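PDB 3E96: dihydrodipicolinate synthase from Bacillus clausii KSM-K16, which probably catalyses the 4-hydroxy-tetrahydrodipicolinate synthase reaction, a lyase step. Local coordinates for residues V39-I50 / T74-V85; A200-F211 / E225-N233. All blocks are in the same frame, centred on the assembly; numbering follows the deposited sequence.

Following the chain from the N terminus, both contacts belong to one eight-stranded parallel barrel of the TIM type. Interaction 1 closes the loop between 39-50 and 74-85, pairing strand 49-50 with strand 83-88 and setting helix 32-43 beside helix 64-78. It is complete before interaction 2 opens much later, where 200-211 meets 225-233 and helix 200-206 packs against helix 220-231, with Phe-211 of the last strand, 210-213, packing against helix 220-231. The two loops therefore neither nest nor cross. The centres of interactions 1 and 2 lie about 21 Å apart, and the two do not touch. Strand 15-17 joins the regions, since it hydrogen-bonds to Val-49 on one side and Phe-211 on the other.

Interaction 1 (V39-I50 / T74-V85); sequences VDRIVDNGIDVI and TVEYVHGRALVV
Ile-50 meets Val-78 inside a beta-alpha-beta unit of the TIM barrel, in which strands 49-50 and 83-88 run parallel and helix 64-78 is the crossover; Val-39, on the preceding helix 32-43, packs onto it. The inner part is tight and apolar: Val-39 CG1 lies 3.5 Å from Val-78 CG2, and Ile-50 CG2 meets Thr-74 CG2 tip to tip. Ile-50 has CG1 anti to the backbone N (chi1 -170°), which turns CG2 to the helix. Backbone hydrogen bonds join the strands, Ile-50 N to Leu-83 O and Val-85 N to Ile-50 O, preceded by Leu-83 N to Asp-48 O just before strand 49-50. Val-85, on the other face of the sheet with Val-49, comes about 5 Å from the side chain of Lys-167, the predicted Schiff-base lysine.

The solvent side is polar. Arg-81, from the turn after helix 64-78, reaches between two carboxylates of helix 32-43 and its end, with a salt bridge from NH1 to Asp-44 OD1 (2.6 Å). Asp-40 OD2 pairs with Lys-36. A water donates to both Asp-40 OD1 and Tyr-77 O. Val-43 CG2 sits over the centre of the guanidinium, 3.4 Å from Arg-81 CZ, while Arg-81 NH2 meets Asp-40 OD1 at 2.6 Å in a salt bridge and hydrogen bond, almost straight (173°).

Interaction 2 (A200-F211 / E225-N233); sequences APFFWHAGAKGF and EMLEALRNN
Trp-204 carries its CG opposite the backbone N (chi1 -164°), which swings the indole across to Leu-230, whose own CG stands beside its backbone N (chi1 -72°) and brings both methyls to the ring. Leu-230 CB lies over the indole face, 3.8 Å from the centroid of the Trp-204 five-membered ring, a CH-pi contact. Its CD1 reaches Trp-204 CE3 at 3.7 Å, and CD2 lies against Trp-204 CG and CB. The opposite face of the indole is covered near its rim by Ala-208 O and Lys-209 CA, so the ring is held between its own chain and the neighbouring helix. Farther along the six-membered ring, Leu-227 CD1 approaches CZ3 and Arg-231 CG packs against CZ2, both obliquely.

At the polar corner, Trp-204 NE1 donates to a water at 2.9 Å, lying in the ring plane; that water also lies 3.2 Å from Leu-230 O, to which it may donate. A second water links Lys-209 O to Arg-231 NE, while Arg-231 NH2 is bound by Glu-13 O. Replacing this tryptophan with an alanine would probably open a gap beside Leu-230 and Leu-227 and leave the first water without its indole donor.

Toward Ala-200 and Phe-211 the contact is made by apolar side chains and the Met-226 thioether. Met-226 SD touches Ala-200 CB at 3.8 Å and stands above the Phe-211 ring, 4.8 Å from its centroid, a distant Met-aromatic contact, while its CE meets Pro-201 CG. Phe-211 CE2 lies 4.0 Å from Leu-227 CD1. Beyond Leu-230, Val-238 of helix 235-252 adds to the packing. The axes of segments 200-206 and 225-231 run at 29° to each other, the near-parallel pairing of adjacent outer helices around a TIM barrel, here over its last strand.

Interaction 1 (V39-I50 / T74-V85)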
# COMPACT_ATOMS: atom_id res chain seq x y z
N VAL B 39 -6.96 -24.79 4.09
CA VAL B 39 -8.24 -24.72 3.39
C VAL B 39 -9.20 -25.75 3.98
O VAL B 39 -10.36 -25.44 4.25
CB VAL B 39 -8.06 -24.99 1.89
CG1 VAL B 39 -9.43 -25.16 1.22
CG2 VAL B 39 -7.29 -23.84 1.24
N ASP B 40 -8.72 -26.98 4.18
CA ASP B 40 -9.56 -28.04 4.74
C ASP B 40 -10.04 -27.69 6.14
O ASP B 40 -11.22 -27.84 6.45
CB ASP B 40 -8.81 -29.38 4.80
CG ASP B 40 -8.57 -29.98 3.42
OD1 ASP B 40 -9.33 -29.67 2.48
OD2 ASP B 40 -7.63 -30.80 3.29
N ARG B 41 -9.14 -27.23 7.00
CA ARG B 41 -9.53 -26.88 8.37
C ARG B 41 -10.64 -25.83 8.36
O ARG B 41 -11.57 -25.88 9.16
CB ARG B 41 -8.33 -26.34 9.15
CG ARG B 41 -8.66 -26.01 10.60
CD ARG B 41 -7.44 -25.56 11.38
NE ARG B 41 -6.40 -26.58 11.39
CZ ARG B 41 -5.27 -26.52 10.68
NH1 ARG B 41 -5.03 -25.47 9.91
NH2 ARG B 41 -4.39 -27.51 10.75
N ILE B 42 -10.53 -24.88 7.44
CA ILE B 42 -11.52 -23.82 7.34
C ILE B 42 -12.88 -24.30 6.83
O ILE B 42 -13.89 -24.20 7.53
CB ILE B 42 -11.01 -22.68 6.42
CG1 ILE B 42 -9.84 -21.97 7.10
CG2 ILE B 42 -12.14 -21.70 6.10
CD1 ILE B 42 -9.15 -20.92 6.24
N VAL B 43 -12.90 -24.84 5.61
CA VAL B 43 -14.15 -25.28 5.00
C VAL B 43 -14.79 -26.54 5.58
O VAL B 43 -16.00 -26.73 5.43
CB VAL B 43 -13.99 -25.47 3.48
CG1 VAL B 43 -13.52 -24.16 2.86
CG2 VAL B 43 -13.01 -26.58 3.19
N ASP B 44 -14.01 -27.39 6.23
CA ASP B 44 -14.57 -28.60 6.82
C ASP B 44 -15.10 -28.37 8.22
O ASP B 44 -15.58 -29.30 8.87
CB ASP B 44 -13.52 -29.72 6.86
CG ASP B 44 -13.27 -30.34 5.51
OD1 ASP B 44 -14.25 -30.50 4.75
OD2 ASP B 44 -12.11 -30.68 5.20
N ASN B 45 -15.03 -27.13 8.69
CA ASN B 45 -15.51 -26.83 10.03
C ASN B 45 -16.56 -25.72 10.12
O ASN B 45 -16.56 -24.94 11.07
CB ASN B 45 -14.34 -26.50 10.95
CG ASN B 45 -13.47 -27.70 11.22
OD1 ASN B 45 -12.42 -27.89 10.59
ND2 ASN B 45 -13.90 -28.55 12.15
N GLY B 46 -17.44 -25.65 9.12
CA GLY B 46 -18.50 -24.66 9.15
C GLY B 46 -18.35 -23.36 8.39
O GLY B 46 -19.31 -22.58 8.34
N ILE B 47 -17.19 -23.11 7.79
CA ILE B 47 -17.00 -21.87 7.03
C ILE B 47 -17.37 -22.12 5.57
O ILE B 47 -16.83 -23.02 4.93
CB ILE B 47 -15.54 -21.37 7.13
CG1 ILE B 47 -15.10 -21.36 8.60
CG2 ILE B 47 -15.43 -19.97 6.56
CD1 ILE B 47 -15.99 -20.56 9.53
N ASP B 48 -18.30 -21.31 5.06
CA ASP B 48 -18.79 -21.48 3.69
C ASP B 48 -18.31 -20.46 2.67
O ASP B 48 -18.74 -20.49 1.51
CB ASP B 48 -20.32 -21.51 3.70
CG ASP B 48 -20.88 -22.48 4.74
OD1 ASP B 48 -20.32 -23.59 4.88
OD2 ASP B 48 -21.87 -22.13 5.41
N VAL B 49 -17.43 -19.55 3.09
CA VAL B 49 -16.86 -18.56 2.19
C VAL B 49 -15.38 -18.46 2.53
O VAL B 49 -15.01 -18.26 3.69
CB VAL B 49 -17.50 -17.16 2.39
CG1 VAL B 49 -16.83 -16.15 1.46
CG2 VAL B 49 -19.00 -17.22 2.10
N ILE B 50 -14.53 -18.64 1.53
CA ILE B 50 -13.09 -18.56 1.75
C ILE B 50 -12.54 -17.51 0.80
O ILE B 50 -12.97 -17.42 -0.36
CB ILE B 50 -12.41 -19.94 1.55
CG1 ILE B 50 -10.96 -19.86 2.03
CG2 ILE B 50 -12.52 -20.38 0.09
CD1 ILE B 50 -10.27 -21.21 2.13
N THR B 74 -6.92 -22.90 -4.47
CA THR B 74 -8.08 -22.83 -3.59
C THR B 74 -9.29 -23.50 -4.23
O THR B 74 -9.98 -24.30 -3.59
CB THR B 74 -8.44 -21.37 -3.25
OG1 THR B 74 -7.29 -20.74 -2.65
CG2 THR B 74 -9.61 -21.32 -2.27
N VAL B 75 -9.55 -23.18 -5.50
CA VAL B 75 -10.68 -23.77 -6.20
C VAL B 75 -10.53 -25.29 -6.20
O VAL B 75 -11.50 -26.02 -5.98
CB VAL B 75 -10.77 -23.26 -7.66
CG1 VAL B 75 -11.82 -24.03 -8.43
CG2 VAL B 75 -11.11 -21.77 -7.65
N GLU B 76 -9.31 -25.77 -6.43
CA GLU B 76 -9.07 -27.21 -6.46
C GLU B 76 -9.27 -27.86 -5.09
O GLU B 76 -9.98 -28.86 -4.98
CB GLU B 76 -7.64 -27.51 -6.93
CG GLU B 76 -7.36 -29.01 -7.11
CD GLU B 76 -5.88 -29.35 -7.18
OE1 GLU B 76 -5.13 -28.61 -7.85
OE2 GLU B 76 -5.47 -30.36 -6.57
N TYR B 77 -8.65 -27.29 -4.06
CA TYR B 77 -8.75 -27.86 -2.73
C TYR B 77 -10.13 -27.74 -2.09
O TYR B 77 -10.50 -28.57 -1.26
CB TYR B 77 -7.70 -27.25 -1.80
CG TYR B 77 -6.27 -27.49 -2.25
CD1 TYR B 77 -5.89 -28.69 -2.85
CD2 TYR B 77 -5.29 -26.51 -2.06
CE1 TYR B 77 -4.57 -28.91 -3.25
CE2 TYR B 77 -3.97 -26.72 -2.45
CZ TYR B 77 -3.62 -27.92 -3.05
OH TYR B 77 -2.32 -28.12 -3.46
N VAL B 78 -10.88 -26.71 -2.47
CA VAL B 78 -12.22 -26.50 -1.93
C VAL B 78 -13.23 -27.38 -2.65
O VAL B 78 -14.14 -27.94 -2.04
CB VAL B 78 -12.66 -25.02 -2.08
CG1 VAL B 78 -14.13 -24.87 -1.74
CG2 VAL B 78 -11.82 -24.13 -1.17
N HIS B 79 -13.05 -27.50 -3.96
CA HIS B 79 -13.92 -28.29 -4.83
C HIS B 79 -15.41 -28.26 -4.46
O HIS B 79 -16.00 -29.28 -4.11
CB HIS B 79 -13.43 -29.74 -4.93
CG HIS B 79 -13.28 -30.44 -3.62
ND1 HIS B 79 -14.35 -30.73 -2.80
CD2 HIS B 79 -12.19 -30.94 -3.00
CE1 HIS B 79 -13.92 -31.38 -1.73
NE2 HIS B 79 -12.61 -31.52 -1.83
N GLY B 80 -16.00 -27.07 -4.53
CA GLY B 80 -17.41 -26.90 -4.24
C GLY B 80 -17.89 -26.81 -2.80
O GLY B 80 -19.06 -26.49 -2.57
N ARG B 81 -17.03 -27.09 -1.83
CA ARG B 81 -17.42 -27.04 -0.43
C ARG B 81 -17.70 -25.63 0.11
O ARG B 81 -18.27 -25.48 1.19
CB ARG B 81 -16.35 -27.70 0.45
CG ARG B 81 -16.24 -29.21 0.26
CD ARG B 81 -15.19 -29.80 1.20
NE ARG B 81 -13.86 -29.27 0.92
CZ ARG B 81 -12.77 -29.61 1.61
NH1 ARG B 81 -12.85 -30.47 2.61
NH2 ARG B 81 -11.59 -29.07 1.29
N ALA B 82 -17.30 -24.61 -0.63
CA ALA B 82 -17.53 -23.24 -0.20
C ALA B 82 -17.37 -22.27 -1.35
O ALA B 82 -16.80 -22.62 -2.39
CB ALA B 82 -16.55 -22.87 0.93
N LEU B 83 -17.88 -21.06 -1.18
CA LEU B 83 -17.74 -20.04 -2.21
C LEU B 83 -16.30 -19.56 -2.14
O LEU B 83 -15.74 -19.42 -1.05
CB LEU B 83 -18.68 -18.86 -1.94
CG LEU B 83 -20.17 -19.09 -2.17
CD1 LEU B 83 -20.95 -17.84 -1.77
CD2 LEU B 83 -20.41 -19.42 -3.64
N VAL B 84 -15.70 -19.31 -3.30
CA VAL B 84 -14.33 -18.84 -3.37
C VAL B 84 -14.33 -17.40 -3.88
O VAL B 84 -14.75 -17.14 -5.00
CB VAL B 84 -13.49 -19.72 -4.32
CG1 VAL B 84 -12.08 -19.16 -4.45
CG2 VAL B 84 -13.44 -21.14 -3.80
N VAL B 85 -13.87 -16.48 -3.03
CA VAL B 85 -13.81 -15.07 -3.38
C VAL B 85 -12.33 -14.71 -3.53
O VAL B 85 -11.57 -14.80 -2.57
CB VAL B 85 -14.44 -14.20 -2.28
CG1 VAL B 85 -14.36 -12.73 -2.67
CG2 VAL B 85 -15.89 -14.64 -2.06
O HOH W 1 -8.56 -30.56 -0.02

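Interaction 2 (A200-F211 / E225-N233)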
# COMPACT_ATOMS: atom_id res chain seq x y z
N ALA B 200 -17.22 -7.47 15.22
CA ALA B 200 -18.44 -8.08 14.70
C ALA B 200 -19.73 -7.84 15.50
O ALA B 200 -20.77 -7.54 14.92
CB ALA B 200 -18.23 -9.59 14.51
N PRO B 201 -19.68 -7.98 16.84
CA PRO B 201 -20.92 -7.75 17.61
C PRO B 201 -21.49 -6.34 17.43
O PRO B 201 -22.70 -6.15 17.31
CB PRO B 201 -20.49 -8.03 19.05
CG PRO B 201 -19.38 -9.04 18.89
CD PRO B 201 -18.60 -8.47 17.72
N PHE B 202 -20.60 -5.35 17.43
CA PHE B 202 -21.00 -3.96 17.28
C PHE B 202 -21.52 -3.67 15.87
O PHE B 202 -22.54 -3.00 15.71
CB PHE B 202 -19.81 -3.07 17.62
CG PHE B 202 -19.20 -3.38 18.97
CD1 PHE B 202 -19.80 -2.91 20.14
CD2 PHE B 202 -18.06 -4.18 19.07
CE1 PHE B 202 -19.28 -3.24 21.39
CE2 PHE B 202 -17.53 -4.52 20.32
CZ PHE B 202 -18.14 -4.05 21.48
N PHE B 203 -20.82 -4.17 14.86
CA PHE B 203 -21.26 -3.98 13.48
C PHE B 203 -22.59 -4.70 13.27
O PHE B 203 -23.47 -4.19 12.58
CB PHE B 203 -20.24 -4.56 12.50
CG PHE B 203 -19.12 -3.62 12.15
CD1 PHE B 203 -18.24 -3.16 13.12
CD2 PHE B 203 -18.94 -3.21 10.82
CE1 PHE B 203 -17.19 -2.31 12.79
CE2 PHE B 203 -17.89 -2.36 10.48
CZ PHE B 203 -17.02 -1.90 11.46
N TRP B 204 -22.73 -5.89 13.86
CA TRP B 204 -23.96 -6.67 13.69
C TRP B 204 -25.18 -5.88 14.17
O TRP B 204 -26.19 -5.82 13.47
CB TRP B 204 -23.86 -8.00 14.45
CG TRP B 204 -24.89 -9.00 14.03
CD1 TRP B 204 -26.18 -9.09 14.47
CD2 TRP B 204 -24.73 -10.04 13.06
NE1 TRP B 204 -26.83 -10.13 13.83
CE2 TRP B 204 -25.96 -10.72 12.96
CE3 TRP B 204 -23.65 -10.46 12.26
CZ2 TRP B 204 -26.15 -11.81 12.09
CZ3 TRP B 204 -23.84 -11.54 11.40
CH2 TRP B 204 -25.08 -12.19 11.32
N HIS B 205 -25.07 -5.29 15.35
CA HIS B 205 -26.15 -4.49 15.92
C HIS B 205 -26.48 -3.32 15.00
O HIS B 205 -27.64 -2.91 14.90
CB HIS B 205 -25.74 -3.96 17.30
CG HIS B 205 -26.67 -2.93 17.85
ND1 HIS B 205 -27.95 -3.23 18.27
CD2 HIS B 205 -26.52 -1.60 18.03
CE1 HIS B 205 -28.55 -2.13 18.69
NE2 HIS B 205 -27.70 -1.12 18.55
N ALA B 206 -25.47 -2.79 14.33
CA ALA B 206 -25.64 -1.66 13.43
C ALA B 206 -26.10 -2.01 12.01
O ALA B 206 -26.38 -1.10 11.21
CB ALA B 206 -24.35 -0.84 13.37
N GLY B 207 -26.17 -3.29 11.67
CA GLY B 207 -26.64 -3.66 10.34
C GLY B 207 -25.86 -4.70 9.55
O GLY B 207 -26.34 -5.16 8.51
N ALA B 208 -24.67 -5.06 10.01
CA ALA B 208 -23.87 -6.05 9.30
C ALA B 208 -24.48 -7.44 9.47
O ALA B 208 -25.05 -7.74 10.51
CB ALA B 208 -22.43 -6.04 9.82
N LYS B 209 -24.34 -8.29 8.45
CA LYS B 209 -24.88 -9.64 8.53
C LYS B 209 -23.82 -10.70 8.24
O LYS B 209 -24.14 -11.85 7.93
CB LYS B 209 -26.06 -9.80 7.57
CG LYS B 209 -27.27 -8.97 7.97
CD LYS B 209 -28.42 -9.13 6.99
CE LYS B 209 -29.62 -8.31 7.43
NZ LYS B 209 -30.78 -8.51 6.52
N GLY B 210 -22.56 -10.30 8.35
CA GLY B 210 -21.46 -11.21 8.12
C GLY B 210 -20.19 -10.55 8.63
O GLY B 210 -20.20 -9.37 8.96
N PHE B 211 -19.10 -11.31 8.71
CA PHE B 211 -17.83 -10.75 9.16
C PHE B 211 -16.66 -11.59 8.66
O PHE B 211 -16.81 -12.78 8.38
CB PHE B 211 -17.80 -10.60 10.69
CG PHE B 211 -17.93 -11.90 11.46
CD1 PHE B 211 -16.81 -12.68 11.74
CD2 PHE B 211 -19.17 -12.32 11.94
CE1 PHE B 211 -16.92 -13.85 12.48
CE2 PHE B 211 -19.30 -13.49 12.69
CZ PHE B 211 -18.17 -14.26 12.96
N GLU B 225 -19.25 -20.10 16.52
CA GLU B 225 -20.04 -19.87 17.72
C GLU B 225 -20.53 -18.42 17.77
O GLU B 225 -21.67 -18.16 18.15
CB GLU B 225 -19.22 -20.17 18.98
CG GLU B 225 -18.70 -21.59 19.07
CD GLU B 225 -17.94 -21.85 20.35
OE1 GLU B 225 -17.19 -22.85 20.41
OE2 GLU B 225 -18.10 -21.06 21.31
N MET B 226 -19.66 -17.48 17.39
CA MET B 226 -20.05 -16.07 17.41
C MET B 226 -21.13 -15.80 16.39
O MET B 226 -22.10 -15.10 16.68
CB MET B 226 -18.84 -15.15 17.13
CG MET B 226 -19.21 -13.65 17.14
SD MET B 226 -17.82 -12.47 16.96
CE MET B 226 -17.27 -12.37 18.70
N LEU B 227 -20.98 -16.35 15.19
CA LEU B 227 -21.97 -16.14 14.13
C LEU B 227 -23.33 -16.67 14.55
O LEU B 227 -24.35 -16.01 14.37
CB LEU B 227 -21.54 -16.83 12.83
CG LEU B 227 -22.53 -16.69 11.67
CD1 LEU B 227 -22.55 -15.24 11.18
CD2 LEU B 227 -22.14 -17.63 10.53
N GLU B 228 -23.35 -17.87 15.11
CA GLU B 228 -24.62 -18.47 15.53
C GLU B 228 -25.27 -17.68 16.66
O GLU B 228 -26.48 -17.46 16.65
CB GLU B 228 -24.40 -19.92 15.93
CG GLU B 228 -23.71 -20.73 14.83
CD GLU B 228 -23.76 -22.22 15.06
OE1 GLU B 228 -23.51 -22.65 16.20
OE2 GLU B 228 -24.04 -22.96 14.09
N ALA B 229 -24.46 -17.24 17.63
CA ALA B 229 -24.98 -16.46 18.75
C ALA B 229 -25.59 -15.16 18.24
O ALA B 229 -26.67 -14.77 18.66
CB ALA B 229 -23.86 -16.16 19.75
N LEU B 230 -24.89 -14.50 17.32
CA LEU B 230 -25.39 -13.25 16.75
C LEU B 230 -26.70 -13.48 16.00
O LEU B 230 -27.66 -12.73 16.16
CB LEU B 230 -24.35 -12.65 15.80
CG LEU B 230 -23.09 -12.05 16.45
CD1 LEU B 230 -22.05 -11.73 15.37
CD2 LEU B 230 -23.46 -10.79 17.22
N ARG B 231 -26.73 -14.52 15.17
CA ARG B 231 -27.92 -14.83 14.40
C ARG B 231 -29.11 -15.19 15.29
O ARG B 231 -30.25 -14.89 14.95
CB ARG B 231 -27.64 -15.99 13.43
CG ARG B 231 -26.83 -15.58 12.20
CD ARG B 231 -26.50 -16.80 11.36
NE ARG B 231 -25.97 -16.44 10.04
CZ ARG B 231 -25.55 -17.33 9.15
NH1 ARG B 231 -25.60 -18.62 9.43
NH2 ARG B 231 -25.10 -16.93 7.97
N ASN B 232 -28.84 -15.81 16.43
CA ASN B 232 -29.91 -16.20 17.35
C ASN B 232 -30.27 -15.07 18.31
O ASN B 232 -31.17 -15.22 19.14
CB ASN B 232 -29.52 -17.43 18.17
CG ASN B 232 -29.31 -18.65 17.31
OD1 ASN B 232 -29.99 -18.85 16.31
ND2 ASN B 232 -28.36 -19.49 17.71
N ASN B 233 -29.56 -13.95 18.21
CA ASN B 233 -29.80 -12.82 19.10
C ASN B 233 -29.62 -13.24 20.55
O ASN B 233 -30.32 -12.75 21.44
CB ASN B 233 -31.21 -12.27 18.88
CG ASN B 233 -31.38 -11.65 17.50
OD1 ASN B 233 -30.68 -10.70 17.15
ND2 ASN B 233 -32.30 -12.20 16.72
O HOH W 2 -29.51 -11.05 14.16
O HOH W 3 -26.16 -13.81 8.68